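Cryptic loci regulator 2 (Schizosaccharomyces pombe 972h-, PDB 5IKJ) promotes transcriptional silencing of fission yeast heterochromatin upstream of histone deacetylases, and is required for nucleosome positioning there and for the silencing function of the SHREC repressor complex. Local coordinates at residues A[283-295]-A[300-312]. Numbering follows the deposited sequence.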
loop_
_atom_site.group_PDB
_atom_site.type_symbol
_atom_site.label_atom_id
_atom_site.label_comp_id
_atom_site.label_asym_id
_atom_site.label_seq_id
_atom_site.Cartn_x
_atom_site.Cartn_y
_atom_site.Cartn_z
ATOM N N THR A 283 1.739 20.481 -2.546
ATOM C CA THR A 283 1.217 19.207 -2.061
ATOM C C THR A 283 2.318 18.155 -1.999
ATOM O O THR A 283 2.344 17.327 -1.081
ATOM C CB THR A 283 0.073 18.730 -2.956
ATOM O OG1 THR A 283 0.497 18.727 -4.324
ATOM C CG2 THR A 283 -1.146 19.629 -2.798
ATOM N N PHE A 284 3.237 18.173 -2.966
ATOM C CA PHE A 284 4.319 17.197 -2.978
ATOM C C PHE A 284 5.255 17.386 -1.790
ATOM O O PHE A 284 5.857 16.415 -1.316
ATOM C CB PHE A 284 5.094 17.297 -4.292
ATOM C CG PHE A 284 6.009 16.133 -4.550
ATOM C CD1 PHE A 284 5.530 14.978 -5.143
ATOM C CD2 PHE A 284 7.348 16.197 -4.206
ATOM C CE1 PHE A 284 6.367 13.906 -5.384
ATOM C CE2 PHE A 284 8.192 15.127 -4.445
ATOM C CZ PHE A 284 7.700 13.981 -5.034
ATOM N N VAL A 285 5.384 18.614 -1.293
ATOM C CA VAL A 285 6.262 18.896 -0.160
ATOM C C VAL A 285 5.542 18.692 1.168
ATOM O O VAL A 285 6.113 18.137 2.109
ATOM C CB VAL A 285 6.818 20.330 -0.285
ATOM C CG1 VAL A 285 7.580 20.735 0.972
ATOM C CG2 VAL A 285 7.723 20.440 -1.506
ATOM N N GLU A 286 4.292 19.140 1.267
ATOM C CA GLU A 286 3.509 19.069 2.503
ATOM C C GLU A 286 2.149 18.450 2.198
ATOM O O GLU A 286 1.115 19.125 2.261
ATOM C CB GLU A 286 3.350 20.455 3.127
ATOM C CG GLU A 286 4.528 20.905 3.976
ATOM C CD GLU A 286 4.421 20.443 5.418
ATOM O OE1 GLU A 286 3.619 19.525 5.694
ATOM O OE2 GLU A 286 5.134 21.002 6.279
ATOM N N PRO A 287 2.115 17.155 1.865
ATOM C CA PRO A 287 0.829 16.517 1.554
ATOM C C PRO A 287 -0.001 16.151 2.771
ATOM O O PRO A 287 -1.216 15.962 2.630
ATOM C CB PRO A 287 1.243 15.251 0.791
ATOM C CG PRO A 287 2.591 14.922 1.335
ATOM C CD PRO A 287 3.251 16.234 1.679
ATOM N N TYR A 288 0.602 16.051 3.953
ATOM C CA TYR A 288 -0.032 15.420 5.099
ATOM C C TYR A 288 -0.121 16.360 6.292
ATOM O O TYR A 288 0.755 17.203 6.513
ATOM C CB TYR A 288 0.748 14.171 5.539
ATOM C CG TYR A 288 0.618 12.974 4.628
ATOM C CD1 TYR A 288 -0.627 12.488 4.256
ATOM C CD2 TYR A 288 1.746 12.322 4.151
ATOM C CE1 TYR A 288 -0.744 11.387 3.429
ATOM C CE2 TYR A 288 1.642 11.224 3.325
ATOM C CZ TYR A 288 0.396 10.758 2.966
ATOM O OH TYR A 288 0.293 9.663 2.142
ATOM N N GLN A 289 -1.195 16.200 7.059
ATOM C CA GLN A 289 -1.169 16.496 8.483
ATOM C C GLN A 289 -0.693 15.246 9.202
ATOM O O GLN A 289 -1.123 14.136 8.881
ATOM C CB GLN A 289 -2.548 16.886 9.022
ATOM C CG GLN A 289 -3.323 17.908 8.217
ATOM C CD GLN A 289 -4.631 18.283 8.897
ATOM O OE1 GLN A 289 -5.716 17.984 8.395
ATOM N NE2 GLN A 289 -4.531 18.933 10.052
ATOM N N TYR A 290 0.199 15.421 10.170
ATOM C CA TYR A 290 0.688 14.312 10.973
ATOM C C TYR A 290 0.122 14.407 12.383
ATOM O O TYR A 290 0.008 15.500 12.948
ATOM C CB TYR A 290 2.218 14.289 11.018
ATOM C CG TYR A 290 2.853 14.177 9.652
ATOM C CD1 TYR A 290 2.856 12.971 8.962
ATOM C CD2 TYR A 290 3.450 15.277 9.052
ATOM C CE1 TYR A 290 3.435 12.866 7.711
ATOM C CE2 TYR A 290 4.031 15.182 7.804
ATOM C CZ TYR A 290 4.021 13.975 7.137
ATOM O OH TYR A 290 4.600 13.881 5.894
ATOM N N HIS A 291 -0.240 13.254 12.938
ATOM C CA HIS A 291 -0.784 13.154 14.286
ATOM C C HIS A 291 0.062 12.147 15.043
ATOM O O HIS A 291 0.134 10.976 14.655
ATOM C CB HIS A 291 -2.252 12.733 14.251
ATOM C CG HIS A 291 -3.028 13.383 13.150
ATOM N ND1 HIS A 291 -3.478 14.684 13.224
ATOM C CD2 HIS A 291 -3.417 12.918 11.940
ATOM C CE1 HIS A 291 -4.119 14.989 12.110
ATOM N NE2 HIS A 291 -4.097 13.935 11.314
ATOM N N CYS A 292 0.704 12.600 16.112
ATOM C CA CYS A 292 1.792 11.860 16.724
ATOM C C CYS A 292 1.463 11.487 18.163
ATOM O O CYS A 292 0.467 11.927 18.744
ATOM C CB CYS A 292 3.086 12.678 16.678
ATOM S SG CYS A 292 3.450 13.343 15.044
ATOM N N LYS A 293 2.334 10.650 18.722
ATOM C CA LYS A 293 2.265 10.212 20.109
ATOM C C LYS A 293 3.653 10.370 20.704
ATOM O O LYS A 293 4.600 9.724 20.243
ATOM C CB LYS A 293 1.795 8.754 20.202
ATOM C CG LYS A 293 2.044 8.063 21.544
ATOM C CD LYS A 293 1.226 8.678 22.667
ATOM C CE LYS A 293 1.307 7.834 23.932
ATOM N NZ LYS A 293 2.712 7.585 24.360
ATOM N N GLN A 294 3.783 11.232 21.708
ATOM C CA GLN A 294 5.077 11.405 22.351
ATOM C C GLN A 294 5.522 10.090 22.977
ATOM O O GLN A 294 4.712 9.315 23.494
ATOM C CB GLN A 294 5.014 12.503 23.414
ATOM C CG GLN A 294 6.371 12.833 24.021
ATOM C CD GLN A 294 6.338 14.068 24.901
ATOM O OE1 GLN A 294 5.379 14.839 24.875
ATOM N NE2 GLN A 294 7.391 14.262 25.686
ATOM N N LEU A 295 6.826 9.836 22.919
ATOM C CA LEU A 295 7.410 8.609 23.442
ATOM C C LEU A 295 8.031 8.889 24.803
ATOM O O LEU A 295 8.874 9.783 24.935
ATOM C CB LEU A 295 8.450 8.049 22.471
ATOM C CG LEU A 295 7.874 7.612 21.120
ATOM C CD1 LEU A 295 8.979 7.342 20.112
ATOM C CD2 LEU A 295 6.986 6.381 21.278
ATOM N N TYR A 300 -0.656 13.390 23.284
ATOM C CA TYR A 300 -0.922 13.391 21.857
ATOM C C TYR A 300 -0.596 14.768 21.292
ATOM O O TYR A 300 -0.727 15.786 21.978
ATOM C CB TYR A 300 -2.387 13.052 21.563
ATOM C CG TYR A 300 -2.916 11.787 22.209
ATOM C CD1 TYR A 300 -2.061 10.836 22.756
ATOM C CD2 TYR A 300 -4.283 11.542 22.260
ATOM C CE1 TYR A 300 -2.557 9.682 23.341
ATOM C CE2 TYR A 300 -4.786 10.394 22.839
ATOM C CZ TYR A 300 -3.920 9.467 23.377
ATOM O OH TYR A 300 -4.421 8.323 23.955
ATOM N N TYR A 301 -0.170 14.795 20.029
ATOM C CA TYR A 301 0.085 16.055 19.329
ATOM C C TYR A 301 -0.495 15.922 17.924
ATOM O O TYR A 301 0.077 15.240 17.069
ATOM C CB TYR A 301 1.571 16.392 19.299
ATOM C CG TYR A 301 2.092 16.931 20.614
ATOM C CD1 TYR A 301 1.603 18.122 21.139
ATOM C CD2 TYR A 301 3.073 16.254 21.327
ATOM C CE1 TYR A 301 2.070 18.621 22.338
ATOM C CE2 TYR A 301 3.548 16.748 22.529
ATOM C CZ TYR A 301 3.044 17.930 23.028
ATOM O OH TYR A 301 3.512 18.427 24.222
ATOM N N PHE A 302 -1.630 16.572 17.697
ATOM C CA PHE A 302 -2.338 16.484 16.432
ATOM C C PHE A 302 -1.966 17.649 15.519
ATOM O O PHE A 302 -1.437 18.673 15.955
ATOM C CB PHE A 302 -3.848 16.472 16.666
ATOM C CG PHE A 302 -4.310 15.394 17.602
ATOM C CD1 PHE A 302 -4.250 15.576 18.974
ATOM C CD2 PHE A 302 -4.813 14.200 17.111
ATOM C CE1 PHE A 302 -4.676 14.588 19.838
ATOM C CE2 PHE A 302 -5.241 13.207 17.971
ATOM C CZ PHE A 302 -5.172 13.401 19.337
ATOM N N ASP A 303 -2.257 17.474 14.230
ATOM C CA ASP A 303 -2.100 18.529 13.230
ATOM C C ASP A 303 -0.666 19.062 13.213
ATOM O O ASP A 303 -0.412 20.255 13.387
ATOM C CB ASP A 303 -3.106 19.659 13.478
ATOM C CG ASP A 303 -3.016 20.760 12.438
ATOM O OD1 ASP A 303 -2.744 20.449 11.260
ATOM O OD2 ASP A 303 -3.212 21.937 12.803
ATOM N N MET A 304 0.276 18.148 13.001
ATOM C CA MET A 304 1.676 18.512 12.842
ATOM C C MET A 304 2.014 18.646 11.364
ATOM O O MET A 304 1.513 17.887 10.528
ATOM C CB MET A 304 2.586 17.470 13.492
ATOM C CG MET A 304 2.369 17.295 14.986
ATOM S SD MET A 304 2.499 18.843 15.904
ATOM C CE MET A 304 4.212 19.266 15.618
ATOM N N ALA A 305 2.862 19.618 11.049
ATOM C CA ALA A 305 3.345 19.826 9.694
ATOM C C ALA A 305 4.770 19.305 9.571
ATOM O O ALA A 305 5.545 19.330 10.532
ATOM C CB ALA A 305 3.295 21.307 9.314
ATOM N N ALA A 306 5.109 18.826 8.370
ATOM C CA ALA A 306 6.448 18.298 8.138
ATOM C C ALA A 306 7.520 19.323 8.484
ATOM O O ALA A 306 8.612 18.954 8.929
ATOM C CB ALA A 306 6.590 17.851 6.684
ATOM N N ALA A 307 7.226 20.612 8.293
ATOM C CA ALA A 307 8.187 21.658 8.623
ATOM C C ALA A 307 8.561 21.658 10.100
ATOM O O ALA A 307 9.596 22.225 10.466
ATOM C CB ALA A 307 7.624 23.025 8.237
ATOM N N ASP A 308 7.742 21.041 10.954
ATOM C CA ASP A 308 8.006 20.965 12.385
ATOM C C ASP A 308 8.423 19.562 12.816
ATOM O O ASP A 308 8.375 19.244 14.010
ATOM C CB ASP A 308 6.775 21.414 13.173
ATOM C CG ASP A 308 6.476 22.889 12.997
ATOM O OD1 ASP A 308 7.200 23.719 13.585
ATOM O OD2 ASP A 308 5.509 23.217 12.278
ATOM N N ILE A 309 8.827 18.719 11.869
ATOM C CA ILE A 309 9.267 17.359 12.155
ATOM C C ILE A 309 10.604 17.133 11.468
ATOM O O ILE A 309 10.812 17.570 10.330
ATOM C CB ILE A 309 8.236 16.310 11.689
ATOM C CG1 ILE A 309 6.837 16.703 12.170
ATOM C CG2 ILE A 309 8.637 14.922 12.190
ATOM C CD1 ILE A 309 5.744 15.719 11.808
ATOM N N GLU A 310 11.510 16.451 12.160
ATOM C CA GLU A 310 12.816 16.128 11.618
ATOM C C GLU A 310 13.087 14.642 11.791
ATOM O O GLU A 310 12.632 14.038 12.768
ATOM C CB GLU A 310 13.918 16.940 12.312
ATOM C CG GLU A 310 13.686 18.441 12.253
ATOM C CD GLU A 310 14.976 19.236 12.207
ATOM O OE1 GLU A 310 15.846 19.017 13.077
ATOM O OE2 GLU A 310 15.122 20.078 11.295
ATOM N N PRO A 311 13.813 14.022 10.858
ATOM C CA PRO A 311 14.100 12.590 10.996
ATOM C C PRO A 311 14.897 12.307 12.260
ATOM O O PRO A 311 15.678 13.136 12.730
ATOM C CB PRO A 311 14.908 12.262 9.734
ATOM C CG PRO A 311 14.588 13.353 8.774
ATOM C CD PRO A 311 14.380 14.571 9.613
ATOM N N TRP A 312 14.689 11.106 12.806
ATOM C CA TRP A 312 15.334 10.734 14.061
ATOM C C TRP A 312 16.844 10.914 14.006
ATOM O O TRP A 312 17.466 11.254 15.019
ATOM C CB TRP A 312 15.000 9.283 14.412
ATOM C CG TRP A 312 15.581 8.855 15.717
ATOM C CD1 TRP A 312 16.623 7.995 15.912
ATOM C CD2 TRP A 312 15.161 9.279 17.019
ATOM N NE1 TRP A 312 16.872 7.852 17.256
ATOM C CE2 TRP A 312 15.989 8.632 17.957
ATOM C CE3 TRP A 312 14.163 10.142 17.481
ATOM C CZ2 TRP A 312 15.848 8.818 19.329
ATOM C CZ3 TRP A 312 14.026 10.326 18.844
ATOM C CH2 TRP A 312 14.864 9.668 19.752
#
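Strands 288-294 and 300-302 run antiparallel, 172° apart with axes 4.7 Å from each other at closest, as the two arms of a beta hairpin. Cys-292 and Tyr-301 exchange both backbone hydrogen bonds, as do Tyr-290 and Met-304, whose N lies 2.7 Å from Tyr-290 O. Between these pairs the register slips by one residue: Asp-303, in a left-handed conformation, and Met-304 together face Tyr-290 in a G1 beta bulge. In the bulge Asp-303 N donates to His-291 ND1 instead of Tyr-290 O, 3.2 Å and nearly straight (176°), from a position tilted out of the imidazole plane; His-291 NE2 is held by Asn-265. The Asp-303 side chain, its CG anti to the backbone N (chi1 -178°), carries the carboxylate back to Gln-289, whose NE2 meets Asp-303 OD1 at 2.6 Å from above the carboxylate plane. The hairpin forms one edge of a five-stranded antiparallel sheet in which strand 309-311 is the other outermost strand. On the side of the sheet that carries Tyr-290, Ile-309 CD1 approaches the ring obliquely, 3.6 Å from Tyr-290 CD2, while Ala-306 N lies at the ring edge and Tyr-242 N binds the hydroxyl. Just past helix 278-285, the bent chain of Glu-286 brings its carboxylate to the 3-10 turn: OE1 accepts the N-H of Ala-306 (N to OE1 3.1 Å) and OE2 that of Ala-307 (N to OE2 2.9 Å), both on syn sides. Near the hairpin end, Lys-293 CD touches the Tyr-300 ring edge, its NZ bonding Gln-294 O and Asn-297 O.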